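Local coordinates for protein SSD1 (Saccharomyces cerevisiae S288C, PDB 7AM1), which binds the untranslated regions of mRNAs and represses translation, as a pseudonuclease of the RNase II family that is implicated in control of the G1 phase, at residues E445-V451 with W466-I472; G373-E377 with T661-R665; Y742-F746 with R758-D762. One frame throughout, in Å; residues are numbered along the deposited sequence.

In the fold
Read from the N terminus, the chain first opens interaction 2 at 373-377, in the loop leading from strand 367-370 to strand 378-384 of the RNB domain. Before that long loop closes at 661-665, in the loop before helix 668-681, interaction 1 has opened and shut within it: 445-451 and 466-472 are the two arms of a hairpin in the same seven-stranded sheet. The two contacts lie on one side of the molecule, their centres about 15 Å apart, without touching. Interaction 3 follows in series, closing a short hairpin, 742-746 with 758-762, in the C-terminal OB domain. Its centre is about 44 Å from that of interaction 2 and about 56 Å from that of interaction 1.

Interaction 1: E445-V451 with W466-I472; sequences ESATLSV and WVGESTI
Strands 446-451 and 466-472 run antiparallel with extended backbones, their axes 4.5 Å apart at closest and 140° between N-to-C directions, a marked twist. S446 faces I472, T448 faces S470 and S450 faces G468 as hydrogen-bonded pairs, with CA-CA distances of 5.6, 5.1 and 5.7 Å; A447-T471, L449-E469 and V451-V467 are the non-hydrogen-bonded pairs that alternate with them, at 4.6 to 4.7 Å. Paired bonds run S446 N to I472 O (3.0 Å) and I472 N to S446 O (3.1 Å), T448 N to S470 O (3.0 Å) and S470 N to T448 O (2.9 Å), S450 N to G468 O (3.0 Å) and G468 N to S450 O (3.2 Å). S450, I472 and T448 lose the most surface to the partner strand, and all three side chains project from the same face. S450 (m) OG hydrogen-bonds S470 (p) OG at a very short 2.4 Å, and S470 OG hydrogen-bonds T448 (p) OG1 at 2.7 Å. This is a beta hairpin inside the seven-stranded sheet of the RNB domain, flanked by strands 389-397 and 356-358; from the former, H395 bonds S450 OG, and from the latter, F358 touches S450, S470 and I472. I472 (p) brings CG2 to 3.6 Å from T448 OG1. G468 leaves room for the W466 indole, whose CZ3 lies 4.0 Å from S450 CB; a CB at 468 would meet CZ2. On the other face V451 CG2 and V467 CG2 are 4.0 Å apart beneath helices 544-568 and 668-681, and L449 CD2 reaches E469 CG at 3.6 Å.

Interaction 2: G373-E377 with T661-R665; sequences GWVSE and TAPMR
Two irregular loops, 373-377 and 661-665, meet around the carboxylate of E377, whose CA lies 6.7 Å from that of A662. E377 takes chi1 p, chi2 t and chi3 -44°, which sends its two oxygens to different partners. E377 OE1 accepts a hydrogen bond from M664 N at 2.8 Å and also lies 3.2 Å from P663 N, which has no proton to offer. E377 OE2 accepts one from NE1 of W374 (chi1 t, chi2 -123°) at 3.2 Å, so the carboxylate ties its own loop together as well as the facing one. A long salt bridge, E377 OE2 to R665 NE at 3.9 Å, sets opposite charges near each other; the guanidinium has its stronger partner in D530. The 661-665 backbone exposes M664 N by a type I beta turn: P663 (-69/-17) and M664 (-77/-13) occupy its corners, and R665 N bonds A662 O at 3.2 Å. The sequence TAPMR belongs to the RNase II family signature. The W374 ring edge meets M664 O, 3.3 Å from W374 CZ2; the same CZ2 is 4.0 Å from M664 CB and 3.7 Å from R665 CB. M664, m at all three chi angles, brings CG within 4.1 Å of CG2 of V375 (m). R665 starts p and then runs t, t, with R665 CG 3.7 Å from E377 OE2. M664 and V375 pack against N435 of helix 432-438, while W374 stands edge-to-face with F421; at the far end P663 abuts helix 668-681, where H670 bonds its O, and T661 packs on helix 544-568, bonding N557.

Interaction 3: Y742-F746 with R758-D762; sequences YESSF and RVHGD
Three backbone hydrogen bonds join 742-746 to 758-762: V759 N to F746 O at 2.8 Å, G761 N to S744 O at 2.9 Å and F746 N to V759 O at 3.0 Å. They fasten the open end of a beta hairpin, strands 745-750 and 755-760, in the five-stranded antiparallel sheet of the C-terminal OB domain, with 755-760 outermost. F746-V759 is an antiparallel hydrogen-bonded pair (CA-CA 5.4 Å) and S745-H760 a non-hydrogen-bonded one (4.5 Å). Before the strand the chain bends, Y742 N bonding S745 O at 2.8 Å; after H760 it enters a 3-10 turn with G761 at -60/-36. A CB there would crowd S744 O. Water 1 bridges S744 OG (2.7 Å) and D762 N (3.0 Å); S744 OG is also bonded by K171 N. D747, just beyond, takes the R758 NE salt bridge and bonds Y742 OH, which leaves Y742 OH 3.5 Å from R758 NH2. R758, t at chi1 and chi2 but turned to m at chi3, passes its CD 3.7 Å from S745 OG, itself bonded to D154. D154 also takes H760 ND1. On the opposite face F746 (p) and V759 (t) meet above I889 and I891 of strand 888-896, where a CH-pi contact sets V759 CB over the face of the F746 ring, 3.7 Å from its centroid and 3.5 Å from F746 CZ.

Interaction 1: E445-V451 with W466-I472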
loop_
_atom_site.group_PDB
_atom_site.type_symbol
_atom_site.label_atom_id
_atom_site.label_comp_id
_atom_site.label_asym_id
_atom_site.label_seq_id
_atom_site.Cartn_x
_atom_site.Cartn_y
_atom_site.Cartn_z
ATOM N N GLU A 445 -24.260 -19.546 18.253
ATOM C CA GLU A 445 -25.260 -18.680 17.648
ATOM C C GLU A 445 -24.757 -17.242 17.674
ATOM O O GLU A 445 -24.299 -16.757 18.714
ATOM C CB GLU A 445 -26.582 -18.807 18.395
ATOM C CG GLU A 445 -27.790 -18.381 17.594
ATOM C CD GLU A 445 -29.090 -18.819 18.238
ATOM O OE1 GLU A 445 -29.321 -20.044 18.353
ATOM O OE2 GLU A 445 -29.873 -17.931 18.642
ATOM N N SER A 446 -24.822 -16.569 16.525
ATOM C CA SER A 446 -24.289 -15.222 16.387
ATOM C C SER A 446 -25.268 -14.336 15.636
ATOM O O SER A 446 -25.879 -14.765 14.653
ATOM C CB SER A 446 -22.946 -15.225 15.646
ATOM O OG SER A 446 -21.956 -15.895 16.399
ATOM N N ALA A 447 -25.402 -13.096 16.094
ATOM C CA ALA A 447 -26.185 -12.103 15.376
ATOM C C ALA A 447 -25.381 -11.600 14.183
ATOM O O ALA A 447 -24.194 -11.283 14.313
ATOM C CB ALA A 447 -26.552 -10.944 16.298
ATOM N N THR A 448 -26.028 -11.517 13.024
ATOM C CA THR A 448 -25.343 -11.175 11.788
ATOM C C THR A 448 -26.213 -10.239 10.961
ATOM O O THR A 448 -27.399 -10.046 11.235
ATOM C CB THR A 448 -24.985 -12.435 10.979
ATOM O OG1 THR A 448 -26.121 -13.306 10.915
ATOM C CG2 THR A 448 -23.818 -13.187 11.614
ATOM N N LEU A 449 -25.590 -9.618 9.966
ATOM C CA LEU A 449 -26.283 -8.925 8.889
ATOM C C LEU A 449 -26.007 -9.706 7.613
ATOM O O LEU A 449 -24.846 -10.001 7.306
ATOM C CB LEU A 449 -25.808 -7.475 8.753
ATOM C CG LEU A 449 -26.007 -6.544 9.956
ATOM C CD1 LEU A 449 -25.472 -5.136 9.664
ATOM C CD2 LEU A 449 -27.472 -6.472 10.369
ATOM N N SER A 450 -27.058 -10.060 6.883
ATOM C CA SER A 450 -26.925 -10.991 5.775
ATOM C C SER A 450 -27.388 -10.367 4.470
ATOM O O SER A 450 -28.342 -9.583 4.443
ATOM C CB SER A 450 -27.724 -12.270 6.036
ATOM O OG SER A 450 -27.255 -12.938 7.193
ATOM N N VAL A 451 -26.692 -10.726 3.395
ATOM C CA VAL A 451 -27.115 -10.455 2.026
ATOM C C VAL A 451 -27.277 -11.805 1.334
ATOM O O VAL A 451 -26.302 -12.553 1.187
ATOM C CB VAL A 451 -26.110 -9.561 1.283
ATOM C CG1 VAL A 451 -26.542 -9.372 -0.162
ATOM C CG2 VAL A 451 -25.964 -8.215 1.991
ATOM N N TRP A 466 -32.062 -10.352 -0.919
ATOM C CA TRP A 466 -32.601 -10.030 0.395
ATOM C C TRP A 466 -31.477 -9.516 1.284
ATOM O O TRP A 466 -30.377 -10.075 1.292
ATOM C CB TRP A 466 -33.252 -11.253 1.045
ATOM C CG TRP A 466 -33.841 -10.968 2.399
ATOM C CD1 TRP A 466 -35.106 -10.526 2.668
ATOM C CD2 TRP A 466 -33.190 -11.114 3.667
ATOM N NE1 TRP A 466 -35.280 -10.386 4.024
ATOM C CE2 TRP A 466 -34.119 -10.739 4.659
ATOM C CE3 TRP A 466 -31.914 -11.527 4.060
ATOM C CZ2 TRP A 466 -33.809 -10.764 6.020
ATOM C CZ3 TRP A 466 -31.608 -11.548 5.413
ATOM C CH2 TRP A 466 -32.554 -11.173 6.374
ATOM N N VAL A 467 -31.757 -8.444 2.021
ATOM C CA VAL A 467 -30.805 -7.846 2.950
ATOM C C VAL A 467 -31.527 -7.589 4.265
ATOM O O VAL A 467 -32.595 -6.968 4.276
ATOM C CB VAL A 467 -30.220 -6.533 2.395
ATOM C CG1 VAL A 467 -29.236 -5.942 3.379
ATOM C CG2 VAL A 467 -29.563 -6.770 1.043
ATOM N N GLY A 468 -30.954 -8.057 5.367
ATOM C CA GLY A 468 -31.616 -7.869 6.646
ATOM C C GLY A 468 -30.797 -8.419 7.791
ATOM O O GLY A 468 -29.698 -8.955 7.608
ATOM N N GLU A 469 -31.355 -8.261 8.990
ATOM C CA GLU A 469 -30.760 -8.814 10.199
ATOM C C GLU A 469 -31.072 -10.300 10.307
ATOM O O GLU A 469 -32.151 -10.755 9.911
ATOM C CB GLU A 469 -31.277 -8.067 11.426
ATOM C CG GLU A 469 -30.890 -6.588 11.433
ATOM C CD GLU A 469 -31.547 -5.811 12.555
ATOM O OE1 GLU A 469 -30.897 -4.900 13.112
ATOM O OE2 GLU A 469 -32.711 -6.122 12.887
ATOM N N SER A 470 -30.116 -11.060 10.839
ATOM C CA SER A 470 -30.214 -12.510 10.825
ATOM C C SER A 470 -29.505 -13.091 12.040
ATOM O O SER A 470 -28.902 -12.377 12.848
ATOM C CB SER A 470 -29.611 -13.088 9.540
ATOM O OG SER A 470 -28.259 -12.679 9.399
ATOM N N THR A 471 -29.584 -14.412 12.150
ATOM C CA THR A 471 -28.890 -15.189 13.165
ATOM C C THR A 471 -28.408 -16.463 12.490
ATOM O O THR A 471 -29.179 -17.112 11.774
ATOM C CB THR A 471 -29.809 -15.523 14.347
ATOM O OG1 THR A 471 -30.288 -14.312 14.945
ATOM C CG2 THR A 471 -29.074 -16.341 15.392
ATOM N N ILE A 472 -27.141 -16.814 12.710
ATOM C CA ILE A 472 -26.554 -18.000 12.107
ATOM C C ILE A 472 -25.962 -18.864 13.209
ATOM O O ILE A 472 -25.696 -18.410 14.323
ATOM C CB ILE A 472 -25.471 -17.666 11.049
ATOM C CG1 ILE A 472 -24.239 -17.015 11.692
ATOM C CG2 ILE A 472 -26.052 -16.765 9.966
ATOM C CD1 ILE A 472 -23.055 -16.858 10.744
#

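Interaction 2: G373-E377 with T661-R665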
loop_
_atom_site.group_PDB
_atom_site.type_symbol
_atom_site.label_atom_id
_atom_site.label_comp_id
_atom_site.label_asym_id
_atom_site.label_seq_id
_atom_site.Cartn_x
_atom_site.Cartn_y
_atom_site.Cartn_z
ATOM N N GLY A 373 -4.509 -15.980 11.935
ATOM C CA GLY A 373 -4.172 -15.018 12.959
ATOM C C GLY A 373 -5.278 -14.054 13.313
ATOM O O GLY A 373 -5.071 -13.187 14.172
ATOM N N TRP A 374 -6.444 -14.184 12.691
ATOM C CA TRP A 374 -7.537 -13.240 12.852
ATOM C C TRP A 374 -8.801 -14.014 13.204
ATOM O O TRP A 374 -8.821 -15.247 13.211
ATOM C CB TRP A 374 -7.713 -12.411 11.571
ATOM C CG TRP A 374 -8.667 -11.270 11.685
ATOM C CD1 TRP A 374 -9.771 -11.046 10.919
ATOM C CD2 TRP A 374 -8.601 -10.190 12.623
ATOM N NE1 TRP A 374 -10.396 -9.889 11.316
ATOM C CE2 TRP A 374 -9.698 -9.346 12.364
ATOM C CE3 TRP A 374 -7.718 -9.855 13.657
ATOM C CZ2 TRP A 374 -9.940 -8.189 13.100
ATOM C CZ3 TRP A 374 -7.958 -8.706 14.387
ATOM C CH2 TRP A 374 -9.060 -7.885 14.104
ATOM N N VAL A 375 -9.862 -13.274 13.515
ATOM C CA VAL A 375 -11.148 -13.864 13.871
ATOM C C VAL A 375 -11.870 -14.336 12.615
ATOM O O VAL A 375 -11.323 -14.271 11.508
ATOM C CB VAL A 375 -12.010 -12.854 14.651
ATOM C CG1 VAL A 375 -11.293 -12.414 15.916
ATOM C CG2 VAL A 375 -12.344 -11.650 13.779
ATOM N N SER A 376 -13.087 -14.850 12.787
ATOM C CA SER A 376 -14.004 -15.118 11.685
ATOM C C SER A 376 -15.143 -14.110 11.756
ATOM O O SER A 376 -15.886 -14.074 12.743
ATOM C CB SER A 376 -14.549 -16.543 11.749
ATOM O OG SER A 376 -15.575 -16.735 10.790
ATOM N N GLU A 377 -15.271 -13.281 10.727
ATOM C CA GLU A 377 -16.335 -12.291 10.697
ATOM C C GLU A 377 -17.255 -12.439 9.495
ATOM O O GLU A 377 -18.193 -11.646 9.354
ATOM C CB GLU A 377 -15.748 -10.870 10.741
ATOM C CG GLU A 377 -14.822 -10.478 9.601
ATOM C CD GLU A 377 -14.190 -9.112 9.845
ATOM O OE1 GLU A 377 -14.927 -8.201 10.268
ATOM O OE2 GLU A 377 -12.968 -8.942 9.629
ATOM N N THR A 661 -18.236 -5.525 4.886
ATOM C CA THR A 661 -17.930 -6.930 5.130
ATOM C C THR A 661 -16.846 -7.176 6.179
ATOM O O THR A 661 -16.493 -8.339 6.405
ATOM C CB THR A 661 -17.499 -7.615 3.815
ATOM O OG1 THR A 661 -16.548 -6.791 3.121
ATOM C CG2 THR A 661 -18.703 -7.889 2.902
ATOM N N ALA A 662 -16.306 -6.144 6.829
ATOM C CA ALA A 662 -15.195 -6.325 7.770
ATOM C C ALA A 662 -15.333 -5.389 8.966
ATOM O O ALA A 662 -14.430 -4.606 9.273
ATOM C CB ALA A 662 -13.856 -6.120 7.059
ATOM N N PRO A 663 -16.448 -5.482 9.699
ATOM C CA PRO A 663 -16.628 -4.614 10.877
ATOM C C PRO A 663 -15.694 -4.927 12.036
ATOM O O PRO A 663 -15.549 -4.083 12.929
ATOM C CB PRO A 663 -18.092 -4.862 11.265
ATOM C CG PRO A 663 -18.330 -6.284 10.831
ATOM C CD PRO A 663 -17.590 -6.398 9.516
ATOM N N MET A 664 -15.062 -6.101 12.068
ATOM C CA MET A 664 -14.133 -6.405 13.147
ATOM C C MET A 664 -12.786 -5.711 12.984
ATOM O O MET A 664 -12.003 -5.695 13.940
ATOM C CB MET A 664 -13.911 -7.915 13.258
ATOM C CG MET A 664 -15.172 -8.713 13.560
ATOM S SD MET A 664 -15.904 -8.296 15.155
ATOM C CE MET A 664 -14.882 -9.249 16.271
ATOM N N ARG A 665 -12.492 -5.142 11.809
ATOM C CA ARG A 665 -11.216 -4.476 11.583
ATOM C C ARG A 665 -11.324 -3.096 10.948
ATOM O O ARG A 665 -10.304 -2.401 10.870
ATOM C CB ARG A 665 -10.298 -5.346 10.704
ATOM C CG ARG A 665 -10.931 -5.880 9.419
ATOM C CD ARG A 665 -9.916 -6.687 8.619
ATOM N NE ARG A 665 -10.404 -7.098 7.309
ATOM C CZ ARG A 665 -10.330 -6.353 6.208
ATOM N NH1 ARG A 665 -9.806 -5.132 6.250
ATOM N NH2 ARG A 665 -10.797 -6.829 5.060
#

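Interaction 3: Y742-F746 with R758-D762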
loop_
_atom_site.group_PDB
_atom_site.type_symbol
_atom_site.label_atom_id
_atom_site.label_comp_id
_atom_site.label_asym_id
_atom_site.label_seq_id
_atom_site.Cartn_x
_atom_site.Cartn_y
_atom_site.Cartn_z
ATOM N N TYR A 742 16.015 4.486 -18.738
ATOM C CA TYR A 742 16.253 5.919 -18.706
ATOM C C TYR A 742 17.657 6.197 -19.231
ATOM O O TYR A 742 18.406 5.283 -19.588
ATOM C CB TYR A 742 16.073 6.479 -17.290
ATOM C CG TYR A 742 14.794 6.038 -16.609
ATOM C CD1 TYR A 742 13.568 6.583 -16.966
ATOM C CD2 TYR A 742 14.814 5.072 -15.612
ATOM C CE1 TYR A 742 12.392 6.181 -16.342
ATOM C CE2 TYR A 742 13.651 4.663 -14.984
ATOM C CZ TYR A 742 12.442 5.221 -15.350
ATOM O OH TYR A 742 11.284 4.811 -14.725
ATOM N N GLU A 743 18.012 7.483 -19.266
ATOM C CA GLU A 743 19.281 7.901 -19.851
ATOM C C GLU A 743 20.486 7.381 -19.071
ATOM O O GLU A 743 21.531 7.095 -19.669
ATOM C CB GLU A 743 19.314 9.429 -19.946
ATOM C CG GLU A 743 19.100 10.143 -18.623
ATOM C CD GLU A 743 19.385 11.626 -18.717
ATOM O OE1 GLU A 743 19.589 12.122 -19.848
ATOM O OE2 GLU A 743 19.409 12.292 -17.658
ATOM N N SER A 744 20.379 7.257 -17.746
ATOM C CA SER A 744 21.526 6.822 -16.954
ATOM C C SER A 744 21.108 5.852 -15.853
ATOM O O SER A 744 21.836 5.692 -14.865
ATOM C CB SER A 744 22.255 8.055 -16.388
ATOM O OG SER A 744 23.360 7.705 -15.571
ATOM N N SER A 745 19.978 5.174 -16.017
ATOM C CA SER A 745 19.461 4.250 -15.017
ATOM C C SER A 745 18.347 3.450 -15.674
ATOM O O SER A 745 17.941 3.730 -16.803
ATOM C CB SER A 745 18.949 4.983 -13.775
ATOM O OG SER A 745 17.898 5.878 -14.104
ATOM N N PHE A 746 17.869 2.439 -14.958
ATOM C CA PHE A 746 16.720 1.682 -15.427
ATOM C C PHE A 746 16.089 0.976 -14.239
ATOM O O PHE A 746 16.763 0.666 -13.254
ATOM C CB PHE A 746 17.100 0.677 -16.528
ATOM C CG PHE A 746 18.161 -0.325 -16.129
ATOM C CD1 PHE A 746 19.509 0.002 -16.197
ATOM C CD2 PHE A 746 17.810 -1.603 -15.721
ATOM C CE1 PHE A 746 20.488 -0.921 -15.851
ATOM C CE2 PHE A 746 18.785 -2.535 -15.370
ATOM C CZ PHE A 746 20.128 -2.188 -15.435
ATOM N N ARG A 758 15.720 0.512 -8.830
ATOM C CA ARG A 758 16.380 1.227 -9.913
ATOM C C ARG A 758 17.882 0.988 -9.891
ATOM O O ARG A 758 18.540 1.211 -8.868
ATOM C CB ARG A 758 16.086 2.726 -9.810
ATOM C CG ARG A 758 16.798 3.583 -10.844
ATOM C CD ARG A 758 16.167 4.961 -10.923
ATOM N NE ARG A 758 14.770 4.861 -11.340
ATOM C CZ ARG A 758 13.852 5.802 -11.149
ATOM N NH1 ARG A 758 14.170 6.938 -10.540
ATOM N NH2 ARG A 758 12.614 5.602 -11.572
ATOM N N VAL A 759 18.417 0.550 -11.028
ATOM C CA VAL A 759 19.855 0.441 -11.234
ATOM C C VAL A 759 20.373 1.790 -11.712
ATOM O O VAL A 759 19.864 2.350 -12.692
ATOM C CB VAL A 759 20.187 -0.666 -12.247
ATOM C CG1 VAL A 759 21.691 -0.706 -12.515
ATOM C CG2 VAL A 759 19.683 -2.020 -11.750
ATOM N N HIS A 760 21.370 2.325 -11.012
ATOM C CA HIS A 760 21.954 3.619 -11.338
ATOM C C HIS A 760 23.311 3.436 -12.007
ATOM O O HIS A 760 24.173 2.716 -11.490
ATOM C CB HIS A 760 22.099 4.471 -10.078
ATOM C CG HIS A 760 20.793 4.825 -9.448
ATOM N ND1 HIS A 760 20.036 5.901 -9.861
ATOM C CD2 HIS A 760 20.090 4.228 -8.457
ATOM C CE1 HIS A 760 18.932 5.961 -9.139
ATOM N NE2 HIS A 760 18.939 4.958 -8.281
ATOM N N GLY A 761 23.499 4.100 -13.148
ATOM C CA GLY A 761 24.764 3.993 -13.853
ATOM C C GLY A 761 25.939 4.459 -13.015
ATOM O O GLY A 761 27.034 3.895 -13.098
ATOM N N ASP A 762 25.733 5.492 -12.197
ATOM C CA ASP A 762 26.812 6.038 -11.384
ATOM C C ASP A 762 27.146 5.168 -10.179
ATOM O O ASP A 762 27.931 5.591 -9.328
ATOM C CB ASP A 762 26.469 7.458 -10.925
ATOM C CG ASP A 762 25.265 7.507 -10.007
ATOM O OD1 ASP A 762 24.840 6.441 -9.512
ATOM O OD2 ASP A 762 24.743 8.622 -9.786
HETATM O O HOH W 1 23.579 7.394 -12.866
#